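Local coordinates for PmbA-related protein (Thermotoga maritima, PDB 1VL4) that is probably a metallopeptidase of the PmbA/TldD (U62) family and has been put forward as a putative modulator of DNA gyrase, at residues M254-A257 against E258-Q261; N335-G339 against G340-V344; P296-D299 against E300-T304; I165-T168 against L169-V173. All coordinates share one frame; numbering follows the deposited sequence.

Contact 1: residues M254-A257 against E258-Q261; sequences MISA and ENVQ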
loop_
_atom_site.group_PDB
_atom_site.type_symbol
_atom_site.label_atom_id
_atom_site.label_comp_id
_atom_site.label_asym_id
_atom_site.label_seq_id
_atom_site.Cartn_x
_atom_site.Cartn_y
_atom_site.Cartn_z
ATOM N N MET A 254 -14.446 -14.490 -1.700
ATOM C CA MET A 254 -15.425 -15.468 -2.224
ATOM C C MET A 254 -16.758 -15.459 -1.499
ATOM O O MET A 254 -17.812 -15.734 -2.087
ATOM C CB MET A 254 -14.873 -16.901 -2.133
ATOM C CG MET A 254 -13.478 -17.032 -2.675
ATOM S SD MET A 254 -12.972 -18.742 -2.728
ATOM C CE MET A 254 -11.424 -18.544 -3.601
ATOM N N ILE A 255 -16.702 -15.165 -0.206
ATOM C CA ILE A 255 -17.896 -15.227 0.622
ATOM C C ILE A 255 -18.593 -13.867 0.768
ATOM O O ILE A 255 -19.676 -13.808 1.323
ATOM C CB ILE A 255 -17.637 -15.907 1.998
ATOM C CG1 ILE A 255 -16.617 -15.164 2.837
ATOM C CG2 ILE A 255 -17.366 -17.388 1.777
ATOM C CD1 ILE A 255 -16.423 -15.766 4.256
ATOM N N SER A 256 -18.014 -12.798 0.212
ATOM C CA SER A 256 -18.787 -11.531 0.026
ATOM C C SER A 256 -20.017 -11.637 -0.900
ATOM O O SER A 256 -19.901 -11.934 -2.116
ATOM C CB SER A 256 -17.865 -10.425 -0.460
ATOM O OG SER A 256 -18.617 -9.312 -0.851
ATOM N N ALA A 257 -21.214 -11.379 -0.358
ATOM C CA ALA A 257 -22.428 -11.344 -1.208
ATOM C C ALA A 257 -22.334 -10.362 -2.367
ATOM O O ALA A 257 -23.001 -10.534 -3.407
ATOM C CB ALA A 257 -23.673 -11.022 -0.393
ATOM N N GLU A 258 -21.554 -9.308 -2.167
ATOM C CA GLU A 258 -21.321 -8.283 -3.188
ATOM C C GLU A 258 -20.504 -8.866 -4.341
ATOM O O GLU A 258 -20.869 -8.694 -5.508
ATOM C CB GLU A 258 -20.584 -7.117 -2.550
ATOM C CG GLU A 258 -20.270 -5.981 -3.476
ATOM C CD GLU A 258 -19.597 -4.800 -2.783
ATOM O OE1 GLU A 258 -19.585 -4.713 -1.507
ATOM O OE2 GLU A 258 -19.084 -3.937 -3.561
ATOM N N ASN A 259 -19.416 -9.572 -4.020
ATOM C CA ASN A 259 -18.600 -10.264 -5.055
ATOM C C ASN A 259 -19.398 -11.337 -5.752
ATOM O O ASN A 259 -19.242 -11.561 -6.958
ATOM C CB ASN A 259 -17.335 -10.882 -4.452
ATOM C CG ASN A 259 -16.275 -9.850 -4.146
ATOM O OD1 ASN A 259 -16.282 -8.768 -4.694
ATOM N ND2 ASN A 259 -15.369 -10.177 -3.256
ATOM N N VAL A 260 -20.272 -12.000 -5.001
ATOM C CA VAL A 260 -21.165 -12.986 -5.614
ATOM C C VAL A 260 -22.103 -12.341 -6.611
ATOM O O VAL A 260 -22.195 -12.809 -7.743
ATOM C CB VAL A 260 -21.976 -13.738 -4.570
ATOM C CG1 VAL A 260 -23.009 -14.618 -5.246
ATOM C CG2 VAL A 260 -21.022 -14.604 -3.693
ATOM N N GLN A 261 -22.805 -11.278 -6.193
ATOM C CA GLN A 261 -23.689 -10.491 -7.084
ATOM C C GLN A 261 -22.972 -10.026 -8.348
ATOM O O GLN A 261 -23.541 -10.060 -9.417
ATOM C CB GLN A 261 -24.263 -9.259 -6.367
ATOM C CG GLN A 261 -25.355 -9.594 -5.312
ATOM C CD GLN A 261 -25.765 -8.395 -4.379
ATOM O OE1 GLN A 261 -25.292 -7.260 -4.530
ATOM N NE2 GLN A 261 -26.674 -8.670 -3.443
HETATM O O HOH W 1 -17.344 -6.958 -0.782
#
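An N-cap opens the short helix 257-261, just after helix 252-255: Ser-256 lays its hydroxyl beside the amides of Glu-258 and Asn-259, a side-chain oxygen supplying an acceptor at the start of a helix. OG accepts from Asn-259 N at 3.3 Å, a long bond but nearly straight (168° at the hydrogen), while a second bond from Glu-258 N is weak and bent. A chi1 of 170° sets OG anti to the serine's nitrogen and beside its carbonyl carbon, facing the amides of the first turn. With an alanine here, Asn-259 N would probably be left without its capping acceptor and the first turn set free to fray.

The carbonyl of Ser-256 starts the regular helical bonding: its O receives Val-260 N at 2.9 Å, nearly along the C=O axis. One residue later Ala-257 O takes Gln-261 N, and Gln-261 CG comes to 3.2 Å from the same Ala-257 O. Val-260 CG2 rests against Ser-256 O at 3.3 Å. A water is bonded to Ser-256 OG at 2.7 Å and donates weakly to Glu-258 OE1. Asn-259 ND2 passes 3.8 Å from Ser-256 CB and donates to Pro-253 O, tying the new helix back to the preceding one.

Around this cap, Ala-257 and Gln-261 meet helix 322-328, where Glu-328 OE1 holds Gln-261 NE2; Val-260 packs on Phe-318, and Ser-256 and Glu-258 touch Ile-341 of strand 340-341.

Contact 2: residues N335-G339 against G340-V344; sequences NGFVG and GIRPV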
loop_
_atom_site.group_PDB
_atom_site.type_symbol
_atom_site.label_atom_id
_atom_site.label_comp_id
_atom_site.label_asym_id
_atom_site.label_seq_id
_atom_site.Cartn_x
_atom_site.Cartn_y
_atom_site.Cartn_z
ATOM N N ASN A 335 -21.478 -7.695 8.597
ATOM C CA ASN A 335 -20.186 -7.804 7.900
ATOM C C ASN A 335 -19.856 -6.617 6.978
ATOM O O ASN A 335 -18.928 -6.698 6.157
ATOM C CB ASN A 335 -20.159 -9.155 7.163
ATOM C CG ASN A 335 -20.196 -10.323 8.141
ATOM O OD1 ASN A 335 -21.264 -10.927 8.413
ATOM N ND2 ASN A 335 -19.043 -10.617 8.717
ATOM N N GLY A 336 -20.581 -5.494 7.156
ATOM C CA GLY A 336 -20.436 -4.346 6.278
ATOM C C GLY A 336 -19.332 -3.474 6.833
ATOM O O GLY A 336 -19.558 -2.667 7.742
ATOM N N PHE A 337 -18.122 -3.691 6.325
ATOM C CA PHE A 337 -16.950 -2.924 6.746
ATOM C C PHE A 337 -16.451 -2.055 5.590
ATOM O O PHE A 337 -16.750 -2.315 4.416
ATOM C CB PHE A 337 -15.842 -3.870 7.249
ATOM C CG PHE A 337 -16.179 -4.547 8.532
ATOM C CD1 PHE A 337 -15.956 -3.908 9.731
ATOM C CD2 PHE A 337 -16.718 -5.841 8.560
ATOM C CE1 PHE A 337 -16.255 -4.510 10.906
ATOM C CE2 PHE A 337 -17.076 -6.443 9.776
ATOM C CZ PHE A 337 -16.809 -5.821 10.934
ATOM N N VAL A 338 -15.758 -0.978 5.934
ATOM C CA VAL A 338 -15.190 -0.102 4.930
ATOM C C VAL A 338 -14.185 -0.908 4.102
ATOM O O VAL A 338 -13.335 -1.618 4.627
ATOM C CB VAL A 338 -14.506 1.159 5.564
ATOM C CG1 VAL A 338 -15.493 1.960 6.448
ATOM C CG2 VAL A 338 -13.285 0.781 6.386
ATOM N N GLY A 339 -14.311 -0.873 2.806
ATOM C CA GLY A 339 -13.339 -1.613 1.998
ATOM C C GLY A 339 -13.877 -2.914 1.459
ATOM O O GLY A 339 -13.337 -3.475 0.508
ATOM N N GLY A 340 -14.970 -3.386 2.033
ATOM C CA GLY A 340 -15.507 -4.637 1.597
ATOM C C GLY A 340 -16.169 -5.394 2.713
ATOM O O GLY A 340 -15.810 -5.253 3.906
ATOM N N ILE A 341 -17.140 -6.202 2.303
ATOM C CA ILE A 341 -17.738 -7.180 3.193
ATOM C C ILE A 341 -16.645 -8.150 3.654
ATOM O O ILE A 341 -15.924 -8.733 2.840
ATOM C CB ILE A 341 -18.876 -7.933 2.471
ATOM C CG1 ILE A 341 -20.002 -6.939 2.128
ATOM C CG2 ILE A 341 -19.358 -9.075 3.297
ATOM C CD1 ILE A 341 -20.972 -7.424 1.096
ATOM N N ARG A 342 -16.503 -8.309 4.959
ATOM C CA ARG A 342 -15.581 -9.297 5.472
ATOM C C ARG A 342 -16.029 -9.917 6.795
ATOM O O ARG A 342 -16.821 -9.351 7.512
ATOM C CB ARG A 342 -14.151 -8.729 5.597
ATOM C CG ARG A 342 -13.970 -7.730 6.705
ATOM C CD ARG A 342 -12.482 -7.363 6.972
ATOM N NE ARG A 342 -12.354 -6.137 7.776
ATOM C CZ ARG A 342 -12.554 -6.040 9.091
ATOM N NH1 ARG A 342 -12.908 -7.106 9.839
ATOM N NH2 ARG A 342 -12.409 -4.849 9.664
ATOM N N PRO A 343 -15.498 -11.107 7.095
ATOM C CA PRO A 343 -15.676 -11.724 8.393
ATOM C C PRO A 343 -14.935 -10.931 9.449
ATOM O O PRO A 343 -14.061 -10.123 9.118
ATOM C CB PRO A 343 -15.027 -13.131 8.230
ATOM C CG PRO A 343 -14.170 -13.050 7.093
ATOM C CD PRO A 343 -14.592 -11.891 6.228
ATOM N N VAL A 344 -15.275 -11.165 10.703
ATOM C CA VAL A 344 -14.575 -10.506 11.797
ATOM C C VAL A 344 -13.373 -11.415 12.128
ATOM O O VAL A 344 -12.242 -11.041 11.906
ATOM C CB VAL A 344 -15.520 -10.249 13.011
ATOM C CG1 VAL A 344 -14.768 -9.639 14.148
ATOM C CG2 VAL A 344 -16.706 -9.309 12.588
HETATM O O HOH W 2 -13.096 -4.355 4.591
#
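Arg-342 spreads its guanidinium flat over one face of the Phe-337 ring, with CZ 4.1 Å from the ring centroid and the two planes only 14° apart. This is a cation-pi stack; its closest approach is Arg-342 NH2 over Phe-337 CD1 at 3.7 Å. The aliphatic part joins in, since Arg-342 CG lies 3.8 Å from Phe-337 CD2. With chi1 at 71°, CG sits between the backbone N and the carbonyl carbon, and the extended chain then carries the guanidinium across the ring. A weak bond from NH1 to Pro-343 O helps to fix its rotation. Val-344 CG2 approaches the same ring obliquely, 3.9 Å from Phe-337 CZ.

The stack forms beside a short, loosely paired beta hairpin (336-337 and 340-341), whose type II turn runs from Phe-337 to Gly-340, closed by Gly-340 N to Phe-337 O. At the positive phi of Gly-339 a side chain would be jammed against the preceding carbonyl O. A water donates to both Val-338 O and Gly-340 O.

In the second shell, Asn-335 grips the backbone of Arg-342 twice. Its O accepts Arg-342 N in the carbonyl plane at 3.1 Å, and its ND2 donates to Arg-342 O at 2.8 Å, from above that carbonyl's plane. Asn-335 is itself positioned from outside: ND2 also donates to Asp-284 OD2, and OD1 accepts from Thr-333 OG1 and Lys-307 NZ. Asp-284 OD1 takes Val-344 N as well.

Contact 3: residues P296-D299 against E300-T304; sequences PFDD and EGVPT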
loop_
_atom_site.group_PDB
_atom_site.type_symbol
_atom_site.label_atom_id
_atom_site.label_comp_id
_atom_site.label_asym_id
_atom_site.label_seq_id
_atom_site.Cartn_x
_atom_site.Cartn_y
_atom_site.Cartn_z
ATOM N N PRO A 296 -18.087 -5.614 18.350
ATOM C CA PRO A 296 -19.519 -5.866 18.462
ATOM C C PRO A 296 -20.368 -5.292 17.337
ATOM O O PRO A 296 -21.540 -5.599 17.268
ATOM C CB PRO A 296 -19.866 -5.234 19.808
ATOM C CG PRO A 296 -18.876 -4.222 19.994
ATOM C CD PRO A 296 -17.629 -4.620 19.348
ATOM N N PHE A 297 -19.794 -4.458 16.451
ATOM C CA PHE A 297 -20.569 -3.907 15.348
ATOM C C PHE A 297 -19.710 -3.653 14.186
ATOM O O PHE A 297 -18.461 -3.439 14.321
ATOM C CB PHE A 297 -21.412 -2.682 15.796
ATOM C CG PHE A 297 -20.581 -1.550 16.403
ATOM C CD1 PHE A 297 -19.909 -0.658 15.578
ATOM C CD2 PHE A 297 -20.486 -1.406 17.770
ATOM C CE1 PHE A 297 -19.186 0.383 16.098
ATOM C CE2 PHE A 297 -19.742 -0.402 18.324
ATOM C CZ PHE A 297 -19.078 0.495 17.509
ATOM N N ASP A 298 -20.339 -3.744 13.010
ATOM C CA ASP A 298 -19.669 -3.411 11.759
ATOM C C ASP A 298 -19.616 -1.872 11.493
ATOM O O ASP A 298 -19.992 -1.069 12.352
ATOM C CB ASP A 298 -20.259 -4.270 10.589
ATOM C CG ASP A 298 -21.638 -3.848 10.167
ATOM O OD1 ASP A 298 -22.069 -2.751 10.582
ATOM O OD2 ASP A 298 -22.270 -4.596 9.371
ATOM N N ASP A 299 -19.133 -1.459 10.330
ATOM C CA ASP A 299 -18.994 -0.032 10.028
ATOM C C ASP A 299 -20.329 0.627 9.611
ATOM O O ASP A 299 -20.368 1.819 9.372
ATOM C CB ASP A 299 -17.924 0.182 8.969
ATOM C CG ASP A 299 -16.503 -0.137 9.493
ATOM O OD1 ASP A 299 -16.304 -0.059 10.714
ATOM O OD2 ASP A 299 -15.641 -0.539 8.691
ATOM N N GLU A 300 -21.396 -0.159 9.547
ATOM C CA GLU A 300 -22.780 0.340 9.328
ATOM C C GLU A 300 -23.530 0.334 10.653
ATOM O O GLU A 300 -24.659 0.771 10.736
ATOM C CB GLU A 300 -23.524 -0.496 8.238
ATOM C CG GLU A 300 -22.709 -0.592 6.945
ATOM C CD GLU A 300 -23.370 -1.348 5.789
ATOM O OE1 GLU A 300 -23.909 -2.442 6.003
ATOM O OE2 GLU A 300 -23.274 -0.886 4.642
ATOM N N GLY A 301 -22.865 -0.067 11.730
ATOM C CA GLY A 301 -23.473 -0.131 13.054
ATOM C C GLY A 301 -24.327 -1.368 13.294
ATOM O O GLY A 301 -25.063 -1.438 14.277
ATOM N N VAL A 302 -24.178 -2.386 12.457
ATOM C CA VAL A 302 -24.998 -3.582 12.585
ATOM C C VAL A 302 -24.298 -4.516 13.561
ATOM O O VAL A 302 -23.074 -4.719 13.464
ATOM C CB VAL A 302 -25.246 -4.240 11.179
ATOM C CG1 VAL A 302 -25.960 -5.616 11.282
ATOM C CG2 VAL A 302 -25.972 -3.309 10.249
ATOM N N PRO A 303 -25.053 -5.101 14.513
ATOM C CA PRO A 303 -24.363 -6.049 15.391
ATOM C C PRO A 303 -23.688 -7.189 14.617
ATOM O O PRO A 303 -24.285 -7.797 13.692
ATOM C CB PRO A 303 -25.485 -6.616 16.270
ATOM C CG PRO A 303 -26.603 -5.686 16.138
ATOM C CD PRO A 303 -26.466 -4.977 14.859
ATOM N N THR A 304 -22.450 -7.450 14.984
ATOM C CA THR A 304 -21.740 -8.613 14.465
ATOM C C THR A 304 -22.401 -9.888 15.031
ATOM O O THR A 304 -22.963 -9.892 16.139
ATOM C CB THR A 304 -20.263 -8.520 14.813
ATOM O OG1 THR A 304 -20.087 -8.321 16.218
ATOM C CG2 THR A 304 -19.591 -7.417 14.081
HETATM O O HOH W 3 -22.834 -7.897 18.367
HETATM O O HOH W 4 -23.921 -4.342 7.631
#
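Two amides meet the carboxylate of Asp-298 from opposite faces: Glu-300 N reaches OD1 at 2.9 Å from one, and Val-302 N reaches the same OD1 at 2.8 Å from the other. The side chain of Val-302 runs beside this carboxylate, in the same direction, with Val-302 CB 3.5 Å from Asp-298 OD2. The other flat group, the Phe-297 ring, is approached obliquely by Gly-301 CA and packs outward on Val-173 and Ser-175 of strand 172-188. A chi1 of 73° places the carboxylate of Asp-298 between its own N and carbonyl carbon, tucked over the turn.

The bond to Glu-300 N closes an Asx turn, superposed on a type I beta turn from Asp-298 to Gly-301 in which Gly-301 N donates to Asp-298 O. Gly-301 has a positive phi, and Asp-298 N bonds to Val-302 O at 2.9 Å, the pattern of a type I turn with a G1 bulge. Asp-298 OD2 accepts from Gly-336 N, in strand 336-337. A valine in place of Asp-298 would probably leave the amides of Glu-300 and Val-302 without their shared acceptor and Gly-336 N without its mate.

Farther along, Thr-304 N donates to Pro-296 O at 3.1 Å, and Thr-304 CG2 lies against Phe-297 C at 3.8 Å. A water donates to both Pro-296 O and Thr-304 O, while Thr-304 OG1 is hydrogen-bonded to Thr-295 O.

Contact 4: residues I165-T168 against L169-V173; sequences ITNT and LGLDV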
loop_
_atom_site.group_PDB
_atom_site.type_symbol
_atom_site.label_atom_id
_atom_site.label_comp_id
_atom_site.label_asym_id
_atom_site.label_seq_id
_atom_site.Cartn_x
_atom_site.Cartn_y
_atom_site.Cartn_z
ATOM N N ILE A 165 -20.230 5.213 16.138
ATOM C CA ILE A 165 -21.134 5.439 15.002
ATOM C C ILE A 165 -22.484 5.913 15.539
ATOM O O ILE A 165 -23.075 5.294 16.448
ATOM C CB ILE A 165 -21.271 4.255 14.065
ATOM C CG1 ILE A 165 -19.896 3.643 13.737
ATOM C CG2 ILE A 165 -22.025 4.690 12.761
ATOM C CD1 ILE A 165 -19.939 2.355 12.971
ATOM N N THR A 166 -22.955 7.028 15.008
ATOM C CA THR A 166 -24.281 7.476 15.432
ATOM C C THR A 166 -24.991 8.124 14.253
ATOM O O THR A 166 -24.337 8.655 13.356
ATOM C CB THR A 166 -24.162 8.399 16.676
ATOM O OG1 THR A 166 -25.464 8.778 17.146
ATOM C CG2 THR A 166 -23.340 9.658 16.345
ATOM N N ASN A 167 -26.323 8.034 14.239
ATOM C CA ASN A 167 -27.131 8.609 13.195
ATOM C C ASN A 167 -28.494 9.106 13.712
ATOM O O ASN A 167 -28.865 8.823 14.879
ATOM C CB ASN A 167 -27.252 7.638 12.016
ATOM C CG ASN A 167 -28.093 6.446 12.298
ATOM O OD1 ASN A 167 -29.042 6.531 13.038
ATOM N ND2 ASN A 167 -27.797 5.315 11.614
ATOM N N THR A 168 -29.197 9.816 12.842
ATOM C CA THR A 168 -30.492 10.450 13.163
ATOM C C THR A 168 -31.645 9.405 13.235
ATOM O O THR A 168 -32.785 9.751 13.545
ATOM C CB THR A 168 -30.792 11.545 12.154
ATOM O OG1 THR A 168 -30.622 11.032 10.819
ATOM C CG2 THR A 168 -29.806 12.714 12.364
ATOM N N LEU A 169 -31.348 8.140 12.948
ATOM C CA LEU A 169 -32.301 7.030 13.163
ATOM C C LEU A 169 -32.136 6.376 14.533
ATOM O O LEU A 169 -32.655 5.269 14.807
ATOM C CB LEU A 169 -32.177 5.977 12.047
ATOM C CG LEU A 169 -32.536 6.418 10.643
ATOM C CD1 LEU A 169 -31.371 7.210 10.011
ATOM C CD2 LEU A 169 -32.883 5.126 9.854
ATOM N N GLY A 170 -31.415 7.049 15.413
ATOM C CA GLY A 170 -31.248 6.551 16.756
ATOM C C GLY A 170 -30.051 5.671 16.997
ATOM O O GLY A 170 -29.828 5.278 18.127
ATOM N N LEU A 171 -29.264 5.355 15.968
ATOM C CA LEU A 171 -28.048 4.579 16.197
ATOM C C LEU A 171 -27.119 5.401 17.039
ATOM O O LEU A 171 -26.918 6.630 16.823
ATOM C CB LEU A 171 -27.315 4.261 14.883
ATOM C CG LEU A 171 -26.114 3.314 14.917
ATOM C CD1 LEU A 171 -26.581 1.907 15.270
ATOM C CD2 LEU A 171 -25.339 3.329 13.564
ATOM N N ASP A 172 -26.543 4.733 18.012
ATOM C CA ASP A 172 -25.524 5.321 18.862
ATOM C C ASP A 172 -24.681 4.219 19.559
ATOM O O ASP A 172 -25.065 3.661 20.593
ATOM C CB ASP A 172 -26.151 6.242 19.887
ATOM C CG ASP A 172 -25.093 7.123 20.583
ATOM O OD1 ASP A 172 -23.887 6.983 20.258
ATOM O OD2 ASP A 172 -25.476 7.981 21.387
ATOM N N VAL A 173 -23.555 3.882 18.955
ATOM C CA VAL A 173 -22.761 2.722 19.392
ATOM C C VAL A 173 -21.319 3.150 19.525
ATOM O O VAL A 173 -20.888 4.066 18.847
ATOM C CB VAL A 173 -22.938 1.458 18.393
ATOM C CG1 VAL A 173 -24.347 0.919 18.485
ATOM C CG2 VAL A 173 -22.569 1.754 16.959
HETATM O O HOH W 5 -27.758 9.492 19.644
#
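Leu-171 lies along Ile-165, with Leu-171 CD2 3.7 Å from Ile-165 CG2. They sit at the tip of the beta hairpin that joins strands 148-167 and 172-188 of the large antiparallel sheet, where a type I turn from Asn-167 to Gly-170 reverses the chain. The strands close with an antiparallel hydrogen-bonded pair: Ile-165 and Val-173 exchange two backbone bonds, and Val-173 CG2 packs 4.0 Å from Ile-165 CB.

The turn is braced by the side-chain amide of Asn-167, which a chi1 of 71° folds back over it. Its OD1 takes Leu-169 N at 2.8 Å and Leu-171 N at 3.2 Å from opposite faces of the amide plane, the first of these an Asx turn. The same side-chain amide passes against Leu-171, with ND2 3.5 Å from CB of that leucine, and ND2 donates to Phe-107 O and Gln-34 OE1. On the face opposite Ile-165 and Val-173, Thr-166 OG1 bonds to Lys-19 NZ. Leu-171 O is gripped twice: it accepts Asn-167 N at 3.0 Å, and in its own carbonyl plane it receives Thr-166 OG1 at 2.6 Å.

All four contacts are local turns or caps, but their chemistry follows their place. Contact 2 lies nearest the middle, its centre about 11 Å from the chain's centre, and adds a charged stack to its backbone bonds; the centre of contact 4, at a hairpin tip, is about 27 Å from it. Contacts 2 and 4 each have two exposed residues, while contacts 1 and 3 have none. Contacts 3 and 4 both rely on an Asx side chain bridging two amides from opposite faces, whereas contact 1 uses a serine hydroxyl. Contact 2 joins its neighbours: Ile-341 packs on contact 1, and Asp-299 of contact 3 bonds to Val-338 N. Ile-165 CD1 of contact 4 packs against Asp-298 O and the Phe-297 ring.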